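Local coordinates for Two-component insecticidal protein 16 kDa unit (PDB 5V3S) that forms one half of a binary insecticidal toxin that kills corn rootworm, and probably acts, like other aegerolysins with their partner proteins, at the membranes of target cells, at residues A17-F31 against G133-S146. Numbering follows the deposited sequence. Where two conformers were deposited one is given.
Unlike the reference sequence in segment 17-31: Met20 (reference Ile). Unlike the reference sequence in segment 133-146: Met135 (reference Thr).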
loop_
_atom_site.group_PDB
_atom_site.type_symbol
_atom_site.label_atom_id
_atom_site.label_comp_id
_atom_site.label_asym_id
_atom_site.label_seq_id
_atom_site.Cartn_x
_atom_site.Cartn_y
_atom_site.Cartn_z
ATOM N N ALA A 17 -17.071 3.469 4.803
ATOM C CA ALA A 17 -17.217 2.101 5.220
ATOM C C ALA A 17 -16.325 1.145 4.426
ATOM O O ALA A 17 -16.131 0.029 4.852
ATOM C CB ALA A 17 -18.678 1.694 5.116
ATOM N N GLN A 18 -15.856 1.558 3.249
ATOM C CA GLN A 18 -14.819 0.802 2.498
ATOM C C GLN A 18 -13.494 1.548 2.671
ATOM O O GLN A 18 -13.384 2.741 2.376
ATOM C CB GLN A 18 -15.217 0.667 1.040
ATOM C CG GLN A 18 -14.193 -0.059 0.188
ATOM C CD GLN A 18 -13.858 -1.430 0.773
ATOM O OE1 GLN A 18 -13.263 -1.534 1.843
ATOM N NE2 GLN A 18 -14.386 -2.472 0.146
ATOM N N TRP A 19 -12.505 0.874 3.265
ATOM C CA TRP A 19 -11.309 1.575 3.651
ATOM C C TRP A 19 -10.201 0.529 3.752
ATOM O O TRP A 19 -10.462 -0.692 3.894
ATOM C CB TRP A 19 -11.446 2.313 4.976
ATOM C CG TRP A 19 -11.675 1.358 6.122
ATOM C CD1 TRP A 19 -12.888 0.841 6.523
ATOM C CD2 TRP A 19 -10.681 0.783 7.000
ATOM N NE1 TRP A 19 -12.704 -0.011 7.586
ATOM C CE2 TRP A 19 -11.359 -0.072 7.895
ATOM C CE3 TRP A 19 -9.290 0.872 7.077
ATOM C CZ2 TRP A 19 -10.702 -0.798 8.887
ATOM C CZ3 TRP A 19 -8.619 0.157 8.094
ATOM C CH2 TRP A 19 -9.311 -0.672 8.974
HETATM N N MSE A 20 -8.986 1.023 3.592
HETATM C CA MSE A 20 -7.809 0.176 3.720
HETATM C C MSE A 20 -6.731 1.037 4.370
HETATM O O MSE A 20 -6.685 2.260 4.208
HETATM C CB MSE A 20 -7.342 -0.386 2.348
HETATM C CG MSE A 20 -6.992 0.611 1.216
HETATM SE SE MSE A 20 -5.094 1.233 1.433
HETATM C CE MSE A 20 -4.500 -0.254 0.296
ATOM N N GLU A 21 -5.824 0.395 5.101
ATOM C CA GLU A 21 -4.603 1.061 5.508
ATOM C C GLU A 21 -3.488 0.058 5.307
ATOM O O GLU A 21 -3.622 -1.057 5.748
ATOM C CB GLU A 21 -4.588 1.585 6.966
ATOM C CG GLU A 21 -5.505 2.772 7.164
ATOM C CD GLU A 21 -5.262 3.600 8.391
ATOM O OE1 GLU A 21 -4.271 3.304 9.124
ATOM O OE2 GLU A 21 -6.087 4.559 8.571
ATOM N N ILE A 22 -2.439 0.472 4.596
ATOM C CA ILE A 22 -1.335 -0.424 4.240
ATOM C C ILE A 22 -0.041 0.132 4.878
ATOM O O ILE A 22 0.301 1.266 4.688
ATOM C CB ILE A 22 -1.260 -0.759 2.746
ATOM C CG1 ILE A 22 -0.219 -1.792 2.474
ATOM C CG2 ILE A 22 -0.972 0.422 1.891
ATOM C CD1 ILE A 22 -0.469 -2.566 1.219
ATOM N N THR A 23 0.647 -0.706 5.628
ATOM C CA THR A 23 1.846 -0.243 6.315
ATOM C C THR A 23 2.984 -1.034 5.659
ATOM O O THR A 23 2.880 -2.255 5.575
ATOM C CB THR A 23 1.732 -0.467 7.843
ATOM O OG1 THR A 23 0.700 0.333 8.347
ATOM C CG2 THR A 23 2.983 -0.059 8.507
ATOM N N ILE A 24 4.065 -0.335 5.241
ATOM C CA ILE A 24 5.274 -0.950 4.642
ATOM C C ILE A 24 6.420 -0.715 5.594
ATOM O O ILE A 24 6.678 0.461 5.958
ATOM C CB ILE A 24 5.568 -0.298 3.271
ATOM C CG1 ILE A 24 4.335 -0.383 2.394
ATOM C CG2 ILE A 24 6.777 -0.916 2.551
ATOM C CD1 ILE A 24 3.524 0.879 2.350
ATOM N N PHE A 25 7.003 -1.815 6.092
ATOM C CA PHE A 25 8.096 -1.727 7.088
ATOM C C PHE A 25 9.258 -2.314 6.370
ATOM O O PHE A 25 9.128 -3.393 5.777
ATOM C CB PHE A 25 7.804 -2.618 8.341
ATOM C CG PHE A 25 8.814 -2.488 9.415
ATOM C CD1 PHE A 25 8.702 -1.511 10.360
ATOM C CD2 PHE A 25 9.955 -3.295 9.416
ATOM C CE1 PHE A 25 9.640 -1.384 11.374
ATOM C CE2 PHE A 25 10.948 -3.135 10.418
ATOM C CZ PHE A 25 10.775 -2.163 11.364
ATOM N N VAL A 26 10.445 -1.714 6.508
ATOM C CA VAL A 26 11.586 -2.092 5.662
ATOM C C VAL A 26 12.812 -2.281 6.511
ATOM O O VAL A 26 12.900 -1.646 7.545
ATOM C CB VAL A 26 11.907 -1.060 4.567
ATOM C CG1 VAL A 26 10.620 -0.740 3.770
ATOM C CG2 VAL A 26 12.433 0.217 5.151
ATOM N N VAL A 27 13.720 -3.087 5.979
ATOM C CA VAL A 27 14.980 -3.469 6.658
ATOM C C VAL A 27 16.099 -3.590 5.651
ATOM O O VAL A 27 15.979 -4.142 4.615
ATOM C CB VAL A 27 14.802 -4.818 7.431
ATOM C CG1 VAL A 27 16.061 -5.224 8.162
ATOM C CG2 VAL A 27 13.597 -4.834 8.334
ATOM N N ASN A 28 17.242 -3.079 6.057
ATOM C CA ASN A 28 18.535 -3.228 5.396
ATOM C C ASN A 28 18.794 -2.358 4.164
ATOM O O ASN A 28 19.766 -2.605 3.393
ATOM C CB ASN A 28 18.905 -4.665 5.135
ATOM C CG ASN A 28 20.412 -4.840 4.965
ATOM O OD1 ASN A 28 21.164 -4.120 5.617
ATOM N ND2 ASN A 28 20.856 -5.757 4.065
ATOM N N SER A 29 17.953 -1.334 3.969
ATOM C CA SER A 29 18.106 -0.290 2.940
ATOM C C SER A 29 17.077 0.791 3.210
ATOM O O SER A 29 16.261 0.626 4.095
ATOM C CB SER A 29 17.925 -0.821 1.550
ATOM O OG SER A 29 18.589 0.004 0.609
ATOM N N ASN A 30 17.163 1.914 2.503
ATOM C CA ASN A 30 16.057 2.904 2.495
ATOM C C ASN A 30 15.381 2.743 1.160
ATOM O O ASN A 30 16.047 2.561 0.175
ATOM C CB ASN A 30 16.553 4.303 2.600
ATOM C CG ASN A 30 17.558 4.436 3.733
ATOM O OD1 ASN A 30 17.325 3.937 4.836
ATOM N ND2 ASN A 30 18.659 5.098 3.446
ATOM N N PHE A 31 14.030 2.757 1.177
ATOM C CA PHE A 31 13.241 2.483 0.009
ATOM C C PHE A 31 12.349 3.692 -0.246
ATOM O O PHE A 31 12.186 4.514 0.651
ATOM C CB PHE A 31 12.301 1.250 0.288
ATOM C CG PHE A 31 13.046 -0.047 0.498
ATOM C CD1 PHE A 31 13.680 -0.325 1.693
ATOM C CD2 PHE A 31 13.066 -1.009 -0.475
ATOM C CE1 PHE A 31 14.280 -1.596 1.904
ATOM C CE2 PHE A 31 13.701 -2.226 -0.315
ATOM C CZ PHE A 31 14.328 -2.515 0.898
ATOM N N GLY A 133 -16.539 -7.522 3.653
ATOM C CA GLY A 133 -16.707 -6.142 4.158
ATOM C C GLY A 133 -15.554 -5.212 3.778
ATOM O O GLY A 133 -15.035 -5.280 2.633
ATOM N N ALA A 134 -15.110 -4.409 4.736
ATOM C CA ALA A 134 -14.018 -3.438 4.453
ATOM C C ALA A 134 -12.668 -4.152 4.288
ATOM O O ALA A 134 -12.329 -5.085 5.043
ATOM C CB ALA A 134 -13.917 -2.378 5.546
HETATM N N MSE A 135 -11.895 -3.704 3.316
HETATM C CA MSE A 135 -10.544 -4.261 3.120
HETATM C C MSE A 135 -9.687 -4.290 4.380
HETATM O O MSE A 135 -9.065 -5.286 4.674
HETATM C CB MSE A 135 -9.871 -3.553 1.944
HETATM C CG MSE A 135 -8.489 -4.074 1.577
HETATM SE SE MSE A 135 -8.561 -5.955 1.021
HETATM C CE MSE A 135 -7.615 -5.870 -0.676
ATOM N N GLY A 136 -9.616 -3.217 5.120
ATOM C CA GLY A 136 -8.986 -3.295 6.432
ATOM C C GLY A 136 -7.489 -2.961 6.441
ATOM O O GLY A 136 -7.044 -2.248 5.630
ATOM N N ASN A 137 -6.767 -3.496 7.417
ATOM C CA ASN A 137 -5.349 -3.226 7.622
ATOM C C ASN A 137 -4.519 -4.263 6.844
ATOM O O ASN A 137 -4.800 -5.484 6.885
ATOM C CB ASN A 137 -4.974 -3.287 9.104
ATOM C CG ASN A 137 -5.699 -2.242 9.951
ATOM O OD1 ASN A 137 -5.398 -1.088 9.886
ATOM N ND2 ASN A 137 -6.761 -2.649 10.640
ATOM N N ILE A 138 -3.446 -3.812 6.184
ATOM C CA ILE A 138 -2.587 -4.698 5.396
ATOM C C ILE A 138 -1.161 -4.265 5.796
ATOM O O ILE A 138 -0.930 -3.076 5.991
ATOM C CB ILE A 138 -2.732 -4.418 3.839
ATOM C CG1 ILE A 138 -4.224 -4.530 3.362
ATOM C CG2 ILE A 138 -1.831 -5.295 3.007
ATOM C CD1 ILE A 138 -4.614 -3.665 2.170
ATOM N N PHE A 139 -0.248 -5.219 5.813
ATOM C CA PHE A 139 1.122 -5.086 6.303
ATOM C C PHE A 139 2.003 -5.720 5.264
ATOM O O PHE A 139 1.811 -6.845 4.900
ATOM C CB PHE A 139 1.209 -5.861 7.629
ATOM C CG PHE A 139 2.540 -5.847 8.354
ATOM C CD1 PHE A 139 3.318 -4.714 8.483
ATOM C CD2 PHE A 139 2.929 -6.987 9.067
ATOM C CE1 PHE A 139 4.490 -4.722 9.244
ATOM C CE2 PHE A 139 4.094 -7.011 9.815
ATOM C CZ PHE A 139 4.859 -5.867 9.941
ATOM N N ILE A 140 3.011 -4.970 4.768
ATOM C CA ILE A 140 4.068 -5.550 3.903
ATOM C C ILE A 140 5.437 -5.272 4.573
ATOM O O ILE A 140 5.660 -4.189 4.945
ATOM C CB ILE A 140 4.038 -4.967 2.492
ATOM C CG1 ILE A 140 2.631 -5.169 1.872
ATOM C CG2 ILE A 140 5.169 -5.583 1.638
ATOM C CD1 ILE A 140 2.530 -4.623 0.467
ATOM N N THR A 141 6.225 -6.300 4.754
ATOM C CA THR A 141 7.593 -6.267 5.175
ATOM C C THR A 141 8.468 -6.477 3.949
ATOM O O THR A 141 8.216 -7.288 3.011
ATOM C CB THR A 141 7.894 -7.248 6.359
ATOM O OG1 THR A 141 7.493 -8.612 5.983
ATOM C CG2 THR A 141 7.087 -6.846 7.649
ATOM N N VAL A 142 9.585 -5.740 3.968
ATOM C CA VAL A 142 10.503 -5.824 2.942
ATOM C C VAL A 142 11.912 -5.898 3.610
ATOM O O VAL A 142 12.232 -5.059 4.368
ATOM C CB VAL A 142 10.404 -4.632 2.029
ATOM C CG1 VAL A 142 11.359 -4.878 0.905
ATOM C CG2 VAL A 142 8.955 -4.418 1.468
ATOM N N VAL A 143 12.637 -6.942 3.325
ATOM C CA VAL A 143 13.976 -7.159 3.872
ATOM C C VAL A 143 14.907 -7.310 2.708
ATOM O O VAL A 143 14.770 -8.238 1.924
ATOM C CB VAL A 143 14.056 -8.435 4.770
ATOM C CG1 VAL A 143 15.498 -8.641 5.262
ATOM C CG2 VAL A 143 13.117 -8.303 5.944
ATOM N N LYS A 144 15.851 -6.372 2.543
ATOM C CA LYS A 144 16.974 -6.573 1.562
ATOM C C LYS A 144 17.895 -7.650 2.152
ATOM O O LYS A 144 18.424 -7.439 3.274
ATOM C CB LYS A 144 17.749 -5.297 1.334
ATOM C CG LYS A 144 18.785 -5.375 0.216
ATOM C CD LYS A 144 19.538 -4.090 0.002
ATOM C CE LYS A 144 20.305 -4.002 -1.348
ATOM N NZ LYS A 144 20.550 -2.535 -1.708
ATOM N N LYS A 145 18.102 -8.731 1.404
ATOM C CA LYS A 145 18.835 -9.866 1.887
ATOM C C LYS A 145 20.287 -9.455 2.130
ATOM O O LYS A 145 20.831 -8.634 1.384
ATOM C CB LYS A 145 18.738 -11.015 0.905
ATOM C CG LYS A 145 17.373 -11.669 0.871
ATOM C CD LYS A 145 17.438 -12.757 -0.188
ATOM C CE LYS A 145 16.154 -13.532 -0.402
ATOM N NZ LYS A 145 16.436 -14.488 -1.534
ATOM N N SER A 146 20.805 -9.942 3.265
ATOM C CA SER A 146 22.224 -9.797 3.656
ATOM C C SER A 146 22.995 -11.030 3.183
ATOM O O SER A 146 22.652 -12.141 3.563
ATOM C CB SER A 146 22.314 -9.820 5.190
ATOM O OG SER A 146 21.699 -8.692 5.755
HETATM O O HOH W 1 21.199 -0.935 0.888
#
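Gln18 OE1 serves two backbone N-H groups, taking a nearly straight bond from Met135 N (3.0 Å) in its carbonyl plane, on a lone pair, and a weak one from Trp19 N. The chain of Gln18 leaves with CG anti to the backbone N (chi1 178°) and bends at chi2, which brings the amide back to the loop leading into strand 136-144. Beyond it, strands 19-27 and 136-144, inner neighbours in the mixed sheet of the aegerolysin beta-sandwich, run parallel, joined by nine backbone hydrogen bonds from Gly136 N to Trp19 O through Lys144 N to Val27 O. Trp19 lays its six-membered ring over Gly136, whose CA makes a CH-pi contact 3.8 Å from the ring centroid. Glycine fits because this positive-phi backbone would press a side chain against Met135 O. The amide of Asn137 meets the ring's edge, its plane turned 72° from the indole. On the buried face, Ile22 CD1 reaches between Ile138 CG2 (3.5 Å) and Ile140 CD1 (3.7 Å); branched apolar residues suit this face, which packs on strands 83-91 and 94-103 of the second sheet. Phe31, opening strand 31-38 of that sheet, sets CE2 on Val142 CG1. Just after strand 19-27, Asn28 ND2, in one of two conformers, donates to Lys144 O (3.1 Å), and a water links Ser29 OG to Lys144 NZ, both also held by Asp91. The chemistry implies a pair apolar toward the second sheet, mixed on its other face, with polar side-chain bonds at both ends.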